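Local coordinates for glutathione transferase (PDB 3UBK), which probably acts as a glutathione transferase, joining the thiol of glutathione to electrophilic substrates, at residues A[11-16]-A[102-107]; A[17-22]-A[27-32]; A[52-55]-A[60-63]; A[70-75]-A[79-84]. All blocks are in the same frame, centred on the assembly; numbering follows the deposited sequence.

Contact 1: A[11-16]-A[102-107]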
loop_
_atom_site.group_PDB
_atom_site.type_symbol
_atom_site.label_atom_id
_atom_site.label_comp_id
_atom_site.label_asym_id
_atom_site.label_seq_id
_atom_site.Cartn_x
_atom_site.Cartn_y
_atom_site.Cartn_z
ATOM N N ILE A 11 -17.250 8.310 -7.887
ATOM C CA ILE A 11 -17.366 6.917 -8.298
ATOM C C ILE A 11 -16.098 6.113 -8.004
ATOM O O ILE A 11 -16.120 4.885 -8.065
ATOM C CB ILE A 11 -17.725 6.748 -9.796
ATOM C CG1 ILE A 11 -16.783 7.570 -10.675
ATOM C CG2 ILE A 11 -19.199 7.094 -10.053
ATOM C CD1 ILE A 11 -16.881 7.213 -12.151
ATOM N N SER A 12 -14.999 6.800 -7.698
ATOM C CA SER A 12 -13.763 6.109 -7.315
ATOM C C SER A 12 -13.775 5.667 -5.849
ATOM O O SER A 12 -14.000 6.479 -4.940
ATOM C CB SER A 12 -12.543 6.996 -7.573
ATOM O OG SER A 12 -11.406 6.455 -6.904
ATOM N N ASN A 13 -13.511 4.390 -5.596
ATOM C CA ASN A 13 -13.422 3.946 -4.211
ATOM C C ASN A 13 -12.223 4.525 -3.432
ATOM O O ASN A 13 -12.292 4.691 -2.207
ATOM C CB ASN A 13 -13.518 2.422 -4.076
ATOM C CG ASN A 13 -12.698 1.679 -5.111
ATOM O OD1 ASN A 13 -12.209 0.582 -4.840
ATOM N ND2 ASN A 13 -12.537 2.268 -6.298
ATOM N N TYR A 14 -11.139 4.844 -4.135
ATOM C CA TYR A 14 -9.986 5.484 -3.496
ATOM C C TYR A 14 -10.277 6.935 -3.114
ATOM O O TYR A 14 -9.817 7.408 -2.082
ATOM C CB TYR A 14 -8.738 5.373 -4.383
ATOM C CG TYR A 14 -8.306 3.921 -4.474
ATOM C CD1 TYR A 14 -8.774 3.099 -5.492
ATOM C CD2 TYR A 14 -7.496 3.358 -3.497
ATOM C CE1 TYR A 14 -8.406 1.752 -5.555
ATOM C CE2 TYR A 14 -7.123 2.020 -3.556
ATOM C CZ TYR A 14 -7.587 1.223 -4.589
ATOM O OH TYR A 14 -7.242 -0.111 -4.653
ATOM N N VAL A 15 -11.043 7.632 -3.945
ATOM C CA VAL A 15 -11.514 8.973 -3.590
ATOM C C VAL A 15 -12.402 8.850 -2.358
ATOM O O VAL A 15 -12.257 9.591 -1.372
ATOM C CB VAL A 15 -12.299 9.627 -4.777
ATOM C CG1 VAL A 15 -13.003 10.907 -4.338
ATOM C CG2 VAL A 15 -11.359 9.900 -5.939
ATOM N N ASN A 16 -13.305 7.881 -2.389
ATOM C CA ASN A 16 -14.251 7.722 -1.304
ATOM C C ASN A 16 -13.583 7.333 0.002
ATOM O O ASN A 16 -14.001 7.785 1.065
ATOM C CB ASN A 16 -15.363 6.740 -1.683
ATOM C CG ASN A 16 -16.295 7.331 -2.707
ATOM O OD1 ASN A 16 -16.339 8.548 -2.866
ATOM N ND2 ASN A 16 -17.020 6.490 -3.419
ATOM N N TYR A 102 -5.257 -7.315 -1.369
ATOM C CA TYR A 102 -5.624 -8.688 -1.575
ATOM C C TYR A 102 -7.097 -8.894 -1.885
ATOM O O TYR A 102 -7.498 -9.975 -2.214
ATOM C CB TYR A 102 -5.225 -9.513 -0.365
ATOM C CG TYR A 102 -3.824 -9.272 0.090
ATOM C CD1 TYR A 102 -2.784 -9.304 -0.783
ATOM C CD2 TYR A 102 -3.548 -9.020 1.396
ATOM C CE1 TYR A 102 -1.524 -9.089 -0.367
ATOM C CE2 TYR A 102 -2.305 -8.809 1.815
ATOM C CZ TYR A 102 -1.294 -8.827 0.938
ATOM O OH TYR A 102 -0.039 -8.601 1.381
ATOM N N LEU A 103 -7.900 -7.857 -1.766
ATOM C CA LEU A 103 -9.312 -7.958 -2.130
ATOM C C LEU A 103 -9.674 -7.107 -3.335
ATOM O O LEU A 103 -10.273 -7.605 -4.289
ATOM C CB LEU A 103 -10.224 -7.632 -0.951
ATOM C CG LEU A 103 -10.225 -8.633 0.203
ATOM C CD1 LEU A 103 -11.213 -8.190 1.256
ATOM C CD2 LEU A 103 -10.556 -10.049 -0.286
ATOM N N ASP A 104 -9.304 -5.828 -3.308
ATOM C CA ASP A 104 -9.720 -4.916 -4.372
ATOM C C ASP A 104 -8.904 -5.009 -5.653
ATOM O O ASP A 104 -9.455 -4.899 -6.753
ATOM C CB ASP A 104 -9.724 -3.460 -3.904
ATOM C CG ASP A 104 -10.384 -2.546 -4.909
ATOM O OD1 ASP A 104 -11.594 -2.731 -5.160
ATOM O OD2 ASP A 104 -9.697 -1.662 -5.456
ATOM N N ILE A 105 -7.593 -5.167 -5.523
ATOM C CA ILE A 105 -6.756 -5.241 -6.710
ATOM C C ILE A 105 -7.153 -6.451 -7.561
ATOM O O ILE A 105 -7.341 -6.333 -8.773
ATOM C CB ILE A 105 -5.261 -5.263 -6.358
ATOM C CG1 ILE A 105 -4.820 -3.868 -5.899
ATOM C CG2 ILE A 105 -4.431 -5.692 -7.570
ATOM C CD1 ILE A 105 -3.325 -3.747 -5.679
ATOM N N PRO A 106 -7.282 -7.619 -6.922
ATOM C CA PRO A 106 -7.781 -8.806 -7.611
ATOM C C PRO A 106 -9.154 -8.557 -8.238
ATOM O O PRO A 106 -9.335 -8.787 -9.437
ATOM C CB PRO A 106 -7.885 -9.846 -6.488
ATOM C CG PRO A 106 -6.832 -9.439 -5.505
ATOM C CD PRO A 106 -6.763 -7.926 -5.574
ATOM N N ALA A 107 -10.103 -8.085 -7.433
ATOM C CA ALA A 107 -11.458 -7.792 -7.907
ATOM C C ALA A 107 -11.505 -6.855 -9.114
ATOM O O ALA A 107 -12.420 -6.944 -9.935
ATOM C CB ALA A 107 -12.321 -7.242 -6.771
#
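The Tyr14 phenol runs out toward the carboxylate of Asp104, and the two side chains meet from opposite directions across the gap between helix 13-25 and helix 86-111. Tyr14 OH comes within 3.0 Å of Asp104 OD2, and the same oxygen is 3.7 Å from the ring carbon Tyr14 CE1, so it stands obliquely off the hydroxyl end of the ring. Ring and carboxylate planes are turned 64° against each other. Tyr14 CG stands beside its backbone N and anti to the carbonyl carbon (chi1 -67°), which sends the ring off the first turn of the helix toward its partner. The amide of Asn13 approaches the same carboxylate beside the phenol. Both residues sit just behind an N-cap: Ser12 OG accepts from Val15 N at 3.2 Å with an N-H...O angle of 167°, and more weakly from Tyr14 N. Asp104 lies where helix 86-111 widens into a pi-type turn, shortly before a kink at Pro106. Its OD1 is hydrogen-bonded to Tyr111 OH, and His161 meets the Tyr14 ring edge-to-face. The contact crosses the interface between the N-terminal thioredoxin-like domain and the helical C-terminal domain, with Tyr14 about 4 Å, side chain to side chain, from the glutathione-binding Ser64. With a buried carboxylate faced by a phenol and an amide from one helix turn, and Arg108 only a long, weak ion-pair partner, the junction between the domains is polar at this point.

Contact 2: A[17-22]-A[27-32]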
loop_
_atom_site.group_PDB
_atom_site.type_symbol
_atom_site.label_atom_id
_atom_site.label_comp_id
_atom_site.label_asym_id
_atom_site.label_seq_id
_atom_site.Cartn_x
_atom_site.Cartn_y
_atom_site.Cartn_z
ATOM N N LYS A 17 -12.560 6.484 -0.075
ATOM C CA LYS A 17 -11.740 6.178 1.093
ATOM C C LYS A 17 -11.258 7.472 1.788
ATOM O O LYS A 17 -11.373 7.626 3.005
ATOM C CB LYS A 17 -10.547 5.312 0.663
ATOM C CG LYS A 17 -9.440 5.120 1.706
ATOM C CD LYS A 17 -8.243 4.458 0.994
ATOM C CE LYS A 17 -7.029 4.266 1.864
ATOM N NZ LYS A 17 -5.864 3.898 0.970
ATOM N N VAL A 18 -10.709 8.397 1.013
ATOM C CA VAL A 18 -10.205 9.665 1.563
ATOM C C VAL A 18 -11.355 10.539 2.095
ATOM O O VAL A 18 -11.280 11.135 3.184
ATOM C CB VAL A 18 -9.384 10.454 0.512
ATOM C CG1 VAL A 18 -9.094 11.875 1.004
ATOM C CG2 VAL A 18 -8.062 9.714 0.169
ATOM N N LYS A 19 -12.433 10.591 1.330
ATOM C CA LYS A 19 -13.604 11.392 1.678
ATOM C C LYS A 19 -14.212 10.970 3.022
ATOM O O LYS A 19 -14.634 11.814 3.826
ATOM C CB LYS A 19 -14.622 11.238 0.540
ATOM C CG LYS A 19 -15.591 12.354 0.357
ATOM C CD LYS A 19 -16.245 12.243 -1.025
ATOM C CE LYS A 19 -17.620 12.868 -0.999
ATOM N NZ LYS A 19 -18.287 12.830 -2.337
ATOM N N LEU A 20 -14.274 9.661 3.272
ATOM C CA LEU A 20 -14.762 9.158 4.546
ATOM C C LEU A 20 -13.969 9.715 5.741
ATOM O O LEU A 20 -14.544 10.071 6.793
ATOM C CB LEU A 20 -14.714 7.620 4.566
ATOM C CG LEU A 20 -15.757 6.875 3.732
ATOM C CD1 LEU A 20 -15.332 5.404 3.443
ATOM C CD2 LEU A 20 -17.122 6.935 4.425
ATOM N N GLY A 21 -12.648 9.770 5.589
ATOM C CA GLY A 21 -11.774 10.279 6.649
ATOM C C GLY A 21 -11.963 11.770 6.863
ATOM O O GLY A 21 -12.060 12.223 7.995
ATOM N N ILE A 22 -12.021 12.530 5.773
ATOM C CA ILE A 22 -12.256 13.980 5.845
ATOM C C ILE A 22 -13.594 14.289 6.529
ATOM O O ILE A 22 -13.668 15.138 7.425
ATOM C CB ILE A 22 -12.224 14.618 4.435
ATOM C CG1 ILE A 22 -10.788 14.658 3.885
ATOM C CG2 ILE A 22 -12.814 16.048 4.444
ATOM C CD1 ILE A 22 -10.691 14.982 2.354
ATOM N N LEU A 27 -13.741 17.930 8.615
ATOM C CA LEU A 27 -12.942 18.931 7.921
ATOM C C LEU A 27 -13.746 19.526 6.768
ATOM O O LEU A 27 -14.543 18.830 6.147
ATOM C CB LEU A 27 -11.660 18.310 7.361
ATOM C CG LEU A 27 -10.678 17.724 8.381
ATOM C CD1 LEU A 27 -9.574 16.913 7.705
ATOM C CD2 LEU A 27 -10.082 18.834 9.213
ATOM N N GLU A 28 -13.530 20.803 6.475
ATOM C CA GLU A 28 -14.103 21.408 5.277
ATOM C C GLU A 28 -13.218 21.146 4.062
ATOM O O GLU A 28 -11.993 21.250 4.142
ATOM C CB GLU A 28 -14.259 22.916 5.451
ATOM C CG GLU A 28 -15.255 23.320 6.525
ATOM C CD GLU A 28 -15.294 24.824 6.731
ATOM O OE1 GLU A 28 -14.834 25.563 5.831
ATOM O OE2 GLU A 28 -15.784 25.265 7.792
ATOM N N TYR A 29 -13.841 20.828 2.934
ATOM C CA TYR A 29 -13.098 20.542 1.712
ATOM C C TYR A 29 -13.959 20.893 0.501
ATOM O O TYR A 29 -15.178 21.022 0.613
ATOM C CB TYR A 29 -12.750 19.052 1.661
ATOM C CG TYR A 29 -13.969 18.183 1.511
ATOM C CD1 TYR A 29 -14.854 18.008 2.573
ATOM C CD2 TYR A 29 -14.249 17.542 0.309
ATOM C CE1 TYR A 29 -15.978 17.224 2.447
ATOM C CE2 TYR A 29 -15.377 16.750 0.171
ATOM C CZ TYR A 29 -16.238 16.597 1.240
ATOM O OH TYR A 29 -17.360 15.814 1.115
ATOM N N GLU A 30 -13.323 21.061 -0.651
ATOM C CA GLU A 30 -14.065 21.070 -1.900
ATOM C C GLU A 30 -13.641 19.881 -2.745
ATOM O O GLU A 30 -12.452 19.585 -2.868
ATOM C CB GLU A 30 -13.862 22.377 -2.665
ATOM C CG GLU A 30 -14.929 23.429 -2.336
ATOM C CD GLU A 30 -14.982 24.562 -3.348
ATOM O OE1 GLU A 30 -14.053 24.668 -4.184
ATOM O OE2 GLU A 30 -15.956 25.346 -3.301
ATOM N N GLN A 31 -14.615 19.181 -3.308
ATOM C CA GLN A 31 -14.306 18.077 -4.195
ATOM C C GLN A 31 -14.365 18.550 -5.645
ATOM O O GLN A 31 -15.376 19.101 -6.092
ATOM C CB GLN A 31 -15.270 16.919 -3.963
ATOM C CG GLN A 31 -14.954 15.685 -4.772
ATOM C CD GLN A 31 -15.897 14.537 -4.452
ATOM O OE1 GLN A 31 -16.796 14.670 -3.612
ATOM N NE2 GLN A 31 -15.698 13.403 -5.115
ATOM N N ILE A 32 -13.265 18.339 -6.363
ATOM C CA ILE A 32 -13.148 18.732 -7.761
ATOM C C ILE A 32 -13.241 17.486 -8.609
ATOM O O ILE A 32 -12.352 16.634 -8.582
ATOM C CB ILE A 32 -11.813 19.445 -8.042
ATOM C CG1 ILE A 32 -11.673 20.665 -7.128
ATOM C CG2 ILE A 32 -11.709 19.850 -9.521
ATOM C CD1 ILE A 32 -12.924 21.517 -7.090
#
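The Tyr29 ring takes the methyl Ile22 CG2 obliquely, 3.4 Å from CD1, a tight apolar touch, while the carbonyl oxygen of Leu27 lies at the ring edge, in plane. Lys19 CG also nears the ring obliquely, and further out the lysine chain crosses the phenol at about a right angle, CE passing 3.6 Å from Tyr29 OH. The second flat group, the Gln31 amide, receives Lys19 NZ in its own plane: the hydrogen bond to OE1 is 2.7 Å long and uses a lone pair, with a C=O...N angle of 131°. Lys19 is extended beyond CG, which carries the ammonium past the tyrosine to the glutamine. These side chains fill the return of the beta-alpha-beta unit formed by strand 4-7, helix 13-25 and strand 29-32, in the thioredoxin-like domain; the short axes of helix 17-22 and strand 29-32 run nearly antiparallel (164°) and 11.0 Å apart. At the turn the backbone bond Leu27 N to Ile22 O measures 3.0 Å, and Leu27 CB rests 3.9 Å from Ile22 CG2. Gln31 NE2 donates to Gly8 O and Ser10 OG, which fixes the rotation of the amide, and Lys19 NZ also forms a salt bridge with Asp204.

Contact 3: A[52-55]-A[60-63]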
loop_
_atom_site.group_PDB
_atom_site.type_symbol
_atom_site.label_atom_id
_atom_site.label_comp_id
_atom_site.label_asym_id
_atom_site.label_seq_id
_atom_site.Cartn_x
_atom_site.Cartn_y
_atom_site.Cartn_z
ATOM N N PRO A 52 -7.449 9.675 -5.994
ATOM C CA PRO A 52 -7.531 11.094 -5.646
ATOM C C PRO A 52 -6.182 11.797 -5.555
ATOM O O PRO A 52 -5.135 11.160 -5.365
ATOM C CB PRO A 52 -8.149 11.059 -4.236
ATOM C CG PRO A 52 -7.593 9.809 -3.660
ATOM C CD PRO A 52 -7.664 8.822 -4.811
ATOM N N VAL A 53 -6.226 13.119 -5.683
ATOM C CA VAL A 53 -5.102 13.967 -5.334
ATOM C C VAL A 53 -5.613 14.960 -4.303
ATOM O O VAL A 53 -6.682 15.549 -4.488
ATOM C CB VAL A 53 -4.573 14.762 -6.541
ATOM C CG1 VAL A 53 -3.313 15.521 -6.172
ATOM C CG2 VAL A 53 -4.307 13.840 -7.727
ATOM N N LEU A 54 -4.866 15.138 -3.214
ATOM C CA LEU A 54 -5.191 16.164 -2.231
ATOM C C LEU A 54 -4.371 17.412 -2.509
ATOM O O LEU A 54 -3.146 17.345 -2.709
ATOM C CB LEU A 54 -4.903 15.680 -0.810
ATOM C CG LEU A 54 -5.299 16.629 0.333
ATOM C CD1 LEU A 54 -6.746 16.386 0.727
ATOM C CD2 LEU A 54 -4.386 16.419 1.529
ATOM N N GLU A 55 -5.040 18.556 -2.533
ATOM C CA GLU A 55 -4.334 19.825 -2.689
ATOM C C GLU A 55 -4.513 20.679 -1.437
ATOM O O GLU A 55 -5.635 20.884 -0.970
ATOM C CB GLU A 55 -4.846 20.579 -3.921
ATOM C CG GLU A 55 -4.248 21.967 -4.093
ATOM C CD GLU A 55 -4.833 22.720 -5.290
ATOM O OE1 GLU A 55 -5.693 22.152 -5.984
ATOM O OE2 GLU A 55 -4.441 23.880 -5.522
ATOM N N PHE A 60 0.618 19.189 -3.457
ATOM C CA PHE A 60 -0.217 18.076 -3.863
ATOM C C PHE A 60 0.262 16.751 -3.308
ATOM O O PHE A 60 1.449 16.454 -3.357
ATOM C CB PHE A 60 -0.267 17.996 -5.398
ATOM C CG PHE A 60 -0.813 19.234 -6.045
ATOM C CD1 PHE A 60 0.025 20.301 -6.349
ATOM C CD2 PHE A 60 -2.169 19.352 -6.312
ATOM C CE1 PHE A 60 -0.479 21.457 -6.935
ATOM C CE2 PHE A 60 -2.681 20.507 -6.903
ATOM C CZ PHE A 60 -1.834 21.559 -7.209
ATOM N N ILE A 61 -0.672 15.942 -2.811
ATOM C CA ILE A 61 -0.367 14.571 -2.400
ATOM C C ILE A 61 -1.255 13.621 -3.204
ATOM O O ILE A 61 -2.471 13.833 -3.284
ATOM C CB ILE A 61 -0.621 14.371 -0.892
ATOM C CG1 ILE A 61 0.226 15.338 -0.066
ATOM C CG2 ILE A 61 -0.342 12.917 -0.493
ATOM C CD1 ILE A 61 -0.151 15.360 1.418
ATOM N N PHE A 62 -0.670 12.584 -3.806
ATOM C CA PHE A 62 -1.378 11.842 -4.872
ATOM C C PHE A 62 -1.535 10.334 -4.689
ATOM O O PHE A 62 -1.720 9.600 -5.672
ATOM C CB PHE A 62 -0.718 12.083 -6.220
ATOM C CG PHE A 62 0.727 11.692 -6.245
ATOM C CD1 PHE A 62 1.092 10.357 -6.340
ATOM C CD2 PHE A 62 1.718 12.656 -6.145
ATOM C CE1 PHE A 62 2.434 9.987 -6.358
ATOM C CE2 PHE A 62 3.064 12.293 -6.153
ATOM C CZ PHE A 62 3.417 10.951 -6.255
ATOM N N GLU A 63 -1.465 9.858 -3.459
ATOM C CA GLU A 63 -1.764 8.456 -3.167
ATOM C C GLU A 63 -2.650 8.422 -1.929
ATOM O O GLU A 63 -2.332 9.066 -0.926
ATOM C CB GLU A 63 -0.468 7.666 -2.945
ATOM C CG GLU A 63 -0.647 6.154 -2.934
ATOM C CD GLU A 63 -1.018 5.616 -1.565
ATOM O OE1 GLU A 63 -1.998 4.848 -1.472
ATOM O OE2 GLU A 63 -0.328 5.964 -0.582
HETATM O O HOH W 1 -4.176 8.655 -6.045
#
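Glu55 and Phe60 lie side by side and point the same way, a non-hydrogen-bonded pair of the antiparallel beta hairpin of strands 53-56 and 59-61, which closes one side of the thioredoxin-like sheet. The extended glutamate follows the ring, its carboxylate plane 38° from the ring plane and its CD 3.5 Å from Phe60 CE2. Glu55 CG is anti to the backbone N (chi1 175°), whereas Phe60 CG stands beside its own N (chi1 -59°), which leans the ring toward Glu55 and Val53. The polar end of Glu55 is engaged by His7, as OE1 is hydrogen-bonded to His7 NE2. Val53 CG1 comes to the same ring at its edge, near its plane, and is 4.0 Å from Phe60 CB. On the other face of the sheet Leu54 and Ile61 turn together toward helix 64-74, where both meet Ile67; their CD2 and CD1 ends stay 4.4 Å apart. They form the hydrogen-bonded pair, with Leu54 N to Ile61 O at 2.7 Å and Ile61 N to Leu54 O at 2.8 Å. Pro52 follows a cis peptide bond, as the proline at this place does in thioredoxin-like folds, directly after the glutathione-binding Ile51, and Phe62 N is taken by Glu94 of the second subunit. Where direct backbone pairing has ended, one water donates to both chain segments just past the paired strands, to Pro52 O at 2.8 Å and to Phe62 O at 2.7 Å.

Contact 4: A[70-75]-A[79-84]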
loop_
_atom_site.group_PDB
_atom_site.type_symbol
_atom_site.label_atom_id
_atom_site.label_comp_id
_atom_site.label_asym_id
_atom_site.label_seq_id
_atom_site.Cartn_x
_atom_site.Cartn_y
_atom_site.Cartn_z
ATOM N N PHE A 70 -1.308 11.693 6.084
ATOM C CA PHE A 70 -0.981 13.119 6.180
ATOM C C PHE A 70 -2.072 13.901 6.935
ATOM O O PHE A 70 -1.784 14.641 7.891
ATOM C CB PHE A 70 -0.777 13.678 4.767
ATOM C CG PHE A 70 -0.696 15.179 4.705
ATOM C CD1 PHE A 70 0.521 15.831 4.895
ATOM C CD2 PHE A 70 -1.838 15.935 4.457
ATOM C CE1 PHE A 70 0.603 17.237 4.836
ATOM C CE2 PHE A 70 -1.768 17.343 4.384
ATOM C CZ PHE A 70 -0.534 17.989 4.575
ATOM N N LEU A 71 -3.320 13.731 6.507
ATOM C CA LEU A 71 -4.436 14.422 7.141
ATOM C C LEU A 71 -4.530 14.068 8.621
ATOM O O LEU A 71 -4.812 14.931 9.445
ATOM C CB LEU A 71 -5.768 14.101 6.445
ATOM C CG LEU A 71 -5.930 14.738 5.071
ATOM C CD1 LEU A 71 -7.214 14.242 4.416
ATOM C CD2 LEU A 71 -5.918 16.268 5.197
ATOM N N ASP A 72 -4.280 12.807 8.962
ATOM C CA ASP A 72 -4.334 12.390 10.356
ATOM C C ASP A 72 -3.200 13.006 11.181
ATOM O O ASP A 72 -3.368 13.229 12.369
ATOM C CB ASP A 72 -4.292 10.863 10.498
ATOM C CG ASP A 72 -4.859 10.388 11.821
ATOM O OD1 ASP A 72 -5.991 10.801 12.165
ATOM O OD2 ASP A 72 -4.190 9.586 12.520
ATOM N N THR A 73 -2.059 13.279 10.545
ATOM C CA THR A 73 -0.938 13.891 11.230
ATOM C C THR A 73 -1.218 15.378 11.483
ATOM O O THR A 73 -1.115 15.865 12.618
ATOM C CB THR A 73 0.347 13.741 10.402
ATOM O OG1 THR A 73 0.681 12.353 10.307
ATOM C CG2 THR A 73 1.512 14.515 11.048
ATOM N N ILE A 74 -1.588 16.104 10.433
ATOM C CA ILE A 74 -1.824 17.534 10.605
ATOM C C ILE A 74 -3.171 17.894 11.233
ATOM O O ILE A 74 -3.291 18.941 11.856
ATOM C CB ILE A 74 -1.613 18.354 9.308
ATOM C CG1 ILE A 74 -2.599 17.949 8.229
ATOM C CG2 ILE A 74 -0.172 18.236 8.805
ATOM C CD1 ILE A 74 -2.790 19.048 7.179
ATOM N N PHE A 75 -4.186 17.053 11.046
ATOM C CA PHE A 75 -5.482 17.266 11.711
ATOM C C PHE A 75 -5.818 16.108 12.645
ATOM O O PHE A 75 -6.676 15.274 12.321
ATOM C CB PHE A 75 -6.596 17.417 10.669
ATOM C CG PHE A 75 -6.442 18.632 9.778
ATOM C CD1 PHE A 75 -6.561 19.907 10.306
ATOM C CD2 PHE A 75 -6.191 18.492 8.415
ATOM C CE1 PHE A 75 -6.427 21.036 9.489
ATOM C CE2 PHE A 75 -6.062 19.608 7.592
ATOM C CZ PHE A 75 -6.186 20.884 8.132
ATOM N N PRO A 79 -11.919 11.406 14.630
ATOM C CA PRO A 79 -11.233 10.230 15.139
ATOM C C PRO A 79 -9.794 10.209 14.664
ATOM O O PRO A 79 -9.454 10.734 13.582
ATOM C CB PRO A 79 -11.986 9.072 14.476
ATOM C CG PRO A 79 -12.372 9.641 13.123
ATOM C CD PRO A 79 -12.736 11.092 13.439
ATOM N N LYS A 80 -8.960 9.591 15.479
ATOM C CA LYS A 80 -7.593 9.296 15.105
ATOM C C LYS A 80 -7.609 8.118 14.147
ATOM O O LYS A 80 -7.927 6.988 14.544
ATOM C CB LYS A 80 -6.809 8.964 16.370
ATOM C CG LYS A 80 -6.637 10.200 17.256
ATOM C CD LYS A 80 -6.036 9.883 18.607
ATOM C CE LYS A 80 -6.044 11.125 19.510
ATOM N NZ LYS A 80 -5.355 12.312 18.892
ATOM N N LEU A 81 -7.294 8.372 12.881
ATOM C CA LEU A 81 -7.344 7.312 11.884
ATOM C C LEU A 81 -6.287 6.263 12.180
ATOM O O LEU A 81 -6.476 5.089 11.895
ATOM C CB LEU A 81 -7.171 7.883 10.477
ATOM C CG LEU A 81 -8.198 8.967 10.128
ATOM C CD1 LEU A 81 -7.948 9.456 8.725
ATOM C CD2 LEU A 81 -9.632 8.421 10.266
ATOM N N ILE A 82 -5.184 6.700 12.776
ATOM C CA ILE A 82 -4.127 5.807 13.224
ATOM C C ILE A 82 -4.168 5.860 14.734
ATOM O O ILE A 82 -3.867 6.905 15.316
ATOM C CB ILE A 82 -2.710 6.307 12.788
ATOM C CG1 ILE A 82 -2.598 6.453 11.266
ATOM C CG2 ILE A 82 -1.638 5.386 13.321
ATOM C CD1 ILE A 82 -2.898 5.164 10.505
ATOM N N PRO A 83 -4.543 4.748 15.383
ATOM C CA PRO A 83 -4.616 4.749 16.841
ATOM C C PRO A 83 -3.287 5.090 17.499
ATOM O O PRO A 83 -2.216 4.804 16.952
ATOM C CB PRO A 83 -4.984 3.303 17.173
ATOM C CG PRO A 83 -5.726 2.823 15.970
ATOM C CD PRO A 83 -5.037 3.484 14.800
ATOM N N GLU A 84 -3.368 5.676 18.690
ATOM C CA GLU A 84 -2.183 6.044 19.455
ATOM C C GLU A 84 -1.412 4.811 19.913
ATOM O O GLU A 84 -0.192 4.806 19.924
ATOM C CB GLU A 84 -2.579 6.902 20.659
ATOM C CG GLU A 84 -3.103 8.289 20.261
ATOM C CD GLU A 84 -3.444 9.173 21.459
ATOM O OE1 GLU A 84 -2.762 9.060 22.500
ATOM O OE2 GLU A 84 -4.392 9.986 21.353
#
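Asp72 OD1 is gripped by Leu81 N, 2.8 Å away with an N-H...O angle of 162°, and by the ammonium of Lys25 in a salt bridge. The other oxygen, Asp72 OD2, accepts from the next amide along, Ile82 N, at 3.1 Å. Neither N-H lies in the carboxylate plane: Leu81 N meets OD1 from 47° out of it, and Ile82 N stands still higher above OD2. One carboxylate thus holds two successive amides of an irregular segment. Asp72 CG lies anti to the backbone N (chi1 -158°), and this throws the carboxylate outward from the helix onto the loop. Carbon atoms of the held residues close in as well, with Leu81 CG 3.5 Å from Asp72 OD1 and Ile82 CB 3.6 Å from Asp72 OD2. Lys25 NZ also bonds to Phe75 O and Pro79 O, so the start of the connection, the loop and the end of helix 13-25 converge on one charge. Segment 79-84 leads from helix 64-74 to helix 86-111, the link between the two domains: Leu71 packs on Ile22 of helix 13-25 and Leu54 of strand 53-56, while Ile82 reaches Ala89 and Arg93 of helix 86-111.

Overall arrangement
From the N terminus, contact 1 opens first, at the start of helix 13-25, and closes last, in helix 86-111; the other three fall in series within that long loop, and none cross. Contact 2 closes the short return from helix 13-25 into strand 29-32, contact 3 the hairpin at the other side of the sheet, and contact 4 the turn after helix 64-74. Contacts 2 and 3 meet through Val18 and Pro52, and Pro52 also touches Tyr14 and Val15 of contact 1. Phe70 and Leu71 bring contact 4 against contacts 3 and 2. Contacts 2 and 3 thus lie within the N-terminal domain, contact 4 leads out of it, and contact 1 joins it to the helical domain.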